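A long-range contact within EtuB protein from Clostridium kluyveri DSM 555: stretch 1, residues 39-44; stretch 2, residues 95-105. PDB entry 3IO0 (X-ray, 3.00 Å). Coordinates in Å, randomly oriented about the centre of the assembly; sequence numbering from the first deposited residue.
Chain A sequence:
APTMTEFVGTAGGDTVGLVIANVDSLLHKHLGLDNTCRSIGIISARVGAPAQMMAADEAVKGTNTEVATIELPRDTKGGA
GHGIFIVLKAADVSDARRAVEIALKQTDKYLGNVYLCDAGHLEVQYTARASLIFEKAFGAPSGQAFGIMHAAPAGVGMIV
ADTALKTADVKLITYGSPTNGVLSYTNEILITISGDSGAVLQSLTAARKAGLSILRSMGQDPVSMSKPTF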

# COMPACT_ATOMS: atom_id res chain seq x y z
N SER A 39 3.21 30.22 4.15
CA SER A 39 2.22 29.73 5.08
C SER A 39 1.36 28.67 4.42
O SER A 39 1.06 28.74 3.23
CB SER A 39 1.42 30.85 5.72
OG SER A 39 0.75 31.60 4.74
N ILE A 40 0.96 27.70 5.22
CA ILE A 40 0.50 26.41 4.75
C ILE A 40 -0.86 26.08 5.36
O ILE A 40 -1.13 26.38 6.53
CB ILE A 40 1.62 25.33 5.04
CG1 ILE A 40 2.58 25.25 3.86
CG2 ILE A 40 1.12 23.94 5.33
CD1 ILE A 40 1.96 25.68 2.55
N GLY A 41 -1.72 25.50 4.54
CA GLY A 41 -2.98 24.95 5.02
C GLY A 41 -3.02 23.48 4.65
O GLY A 41 -2.71 23.11 3.51
N ILE A 42 -3.38 22.63 5.61
CA ILE A 42 -3.35 21.19 5.40
C ILE A 42 -4.72 20.55 5.60
O ILE A 42 -5.41 20.84 6.57
CB ILE A 42 -2.33 20.50 6.34
CG1 ILE A 42 -0.92 21.02 6.07
CG2 ILE A 42 -2.41 18.97 6.21
CD1 ILE A 42 0.05 20.83 7.21
N ILE A 43 -5.10 19.69 4.67
CA ILE A 43 -6.21 18.76 4.88
C ILE A 43 -5.60 17.38 4.76
O ILE A 43 -5.03 17.03 3.73
CB ILE A 43 -7.36 18.95 3.86
CG1 ILE A 43 -7.87 20.39 3.85
CG2 ILE A 43 -8.51 18.01 4.18
CD1 ILE A 43 -8.55 20.82 5.15
N SER A 44 -5.70 16.61 5.84
CA SER A 44 -5.10 15.28 5.90
C SER A 44 -6.14 14.31 6.47
O SER A 44 -6.78 14.64 7.46
CB SER A 44 -3.86 15.31 6.80
OG SER A 44 -3.08 14.12 6.66
N ASP A 95 -5.47 33.56 5.25
CA ASP A 95 -6.01 33.08 3.98
C ASP A 95 -5.99 31.55 3.95
O ASP A 95 -6.98 30.91 3.59
CB ASP A 95 -5.21 33.64 2.80
CG ASP A 95 -5.46 35.13 2.56
OD1 ASP A 95 -6.63 35.57 2.68
OD2 ASP A 95 -4.48 35.84 2.23
N ALA A 96 -4.85 30.97 4.33
CA ALA A 96 -4.72 29.52 4.43
C ALA A 96 -5.70 28.96 5.45
O ALA A 96 -6.42 28.00 5.15
CB ALA A 96 -3.30 29.14 4.76
N ARG A 97 -5.74 29.56 6.64
CA ARG A 97 -6.64 29.11 7.70
C ARG A 97 -8.09 29.13 7.22
O ARG A 97 -8.84 28.18 7.41
CB ARG A 97 -6.47 29.96 8.97
CG ARG A 97 -7.36 29.52 10.13
CD ARG A 97 -6.90 30.02 11.49
NE ARG A 97 -7.41 29.14 12.53
CZ ARG A 97 -6.66 28.44 13.38
NH1 ARG A 97 -5.33 28.52 13.33
NH2 ARG A 97 -7.22 27.64 14.27
N ARG A 98 -8.46 30.23 6.57
CA ARG A 98 -9.79 30.43 6.04
C ARG A 98 -10.20 29.30 5.08
O ARG A 98 -11.30 28.75 5.17
CB ARG A 98 -9.83 31.80 5.37
CG ARG A 98 -11.18 32.28 4.96
CD ARG A 98 -11.05 33.63 4.21
NE ARG A 98 -11.43 34.76 5.06
CZ ARG A 98 -12.68 34.97 5.47
NH1 ARG A 98 -13.66 34.13 5.13
NH2 ARG A 98 -12.96 36.02 6.23
N ALA A 99 -9.28 28.96 4.17
CA ALA A 99 -9.46 27.84 3.22
C ALA A 99 -9.64 26.49 3.92
O ALA A 99 -10.56 25.74 3.60
CB ALA A 99 -8.28 27.78 2.25
N VAL A 100 -8.75 26.19 4.87
CA VAL A 100 -8.86 24.98 5.70
C VAL A 100 -10.22 24.91 6.42
O VAL A 100 -10.82 23.83 6.51
CB VAL A 100 -7.73 24.90 6.74
CG1 VAL A 100 -7.89 23.69 7.63
CG2 VAL A 100 -6.39 24.86 6.04
N GLU A 101 -10.69 26.06 6.91
CA GLU A 101 -11.99 26.17 7.59
C GLU A 101 -13.15 25.78 6.68
O GLU A 101 -14.07 25.06 7.11
CB GLU A 101 -12.20 27.57 8.19
CG GLU A 101 -11.68 27.76 9.63
CD GLU A 101 -12.27 26.76 10.66
OE1 GLU A 101 -13.06 25.83 10.29
OE2 GLU A 101 -11.94 26.89 11.87
N ILE A 102 -13.09 26.25 5.43
CA ILE A 102 -14.07 25.88 4.39
C ILE A 102 -14.02 24.39 4.10
O ILE A 102 -15.06 23.73 4.09
CB ILE A 102 -13.84 26.65 3.07
CG1 ILE A 102 -14.05 28.14 3.25
CG2 ILE A 102 -14.76 26.13 1.97
CD1 ILE A 102 -13.58 28.96 2.07
N ALA A 103 -12.82 23.87 3.85
CA ALA A 103 -12.62 22.47 3.46
C ALA A 103 -13.11 21.50 4.52
O ALA A 103 -13.72 20.48 4.18
CB ALA A 103 -11.17 22.20 3.13
N LEU A 104 -12.87 21.83 5.78
CA LEU A 104 -13.38 21.05 6.91
C LEU A 104 -14.90 21.06 7.00
O LEU A 104 -15.52 20.01 7.19
CB LEU A 104 -12.79 21.56 8.22
CG LEU A 104 -11.37 21.16 8.56
CD1 LEU A 104 -10.92 21.92 9.79
CD2 LEU A 104 -11.24 19.65 8.76
N LYS A 105 -15.49 22.25 6.85
CA LYS A 105 -16.95 22.40 6.84
C LYS A 105 -17.62 21.53 5.79
O LYS A 105 -18.66 20.94 6.05
CB LYS A 105 -17.36 23.85 6.61
CG LYS A 105 -18.31 24.44 7.68
CD LYS A 105 -19.70 23.77 7.74
CE LYS A 105 -20.72 24.45 6.80
NZ LYS A 105 -20.78 25.95 6.95

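How do the two backbones lie against each other? Residues 39-44 form a strand and residues 95-105 a helix, and the two run in nearly the same direction, with 10° between their N-to-C axes and a closest approach of 7.2 Å. The closest CA atoms across the two stretches are those of Gly41 and Ala96, 4.9 Å apart. No hydrogen bond crosses the contact, so packing alone joins the two stretches here. Within the helix the backbone bonds to itself, as in Val100 N to Ala96 O at 3.0 Å and Leu104 N to Val100 O at 3.0 Å.

What lets the helix come so close at Gly41? Glycine has no side chain, and the helix uses the space. Val100 CG2 lies 3.6 Å from Gly41 CA, in van der Waals contact with the bare backbone. A CB on residue 41 would point toward the helix and sit 2.9 Å from Val100 CG2, a clash, and a tight 3.3 Å from Ala96 O.

Which helix side chains meet the strand backbone? Ala96 and Val100, one turn apart, both point toward it. The small methyl of Ala96 permits a close approach, with its CB 3.9 Å from Ile40 O and 4.0 Å from Gly41 N. Val100, with chi1 in the t rotamer, also brings CG2 to 3.8 Å from Ile42 N. Ile40 and Ile42 themselves direct their CA-to-CB bonds away from the helix, so they meet it through backbone atoms.

Where do side chains meet side chains? They do so at Ile43. The CA-to-CB bond of Ile43 points sideways, but the m, m rotamer brings Ile43 CD1 nearer the helix, 3.6 Å from Ala103 CB, 3.9 Å from Val100 CG1 and 4.4 Å from Leu104 CG. These contacts are wholly apolar, and all four residues are buried, as suits hydrophobic packing.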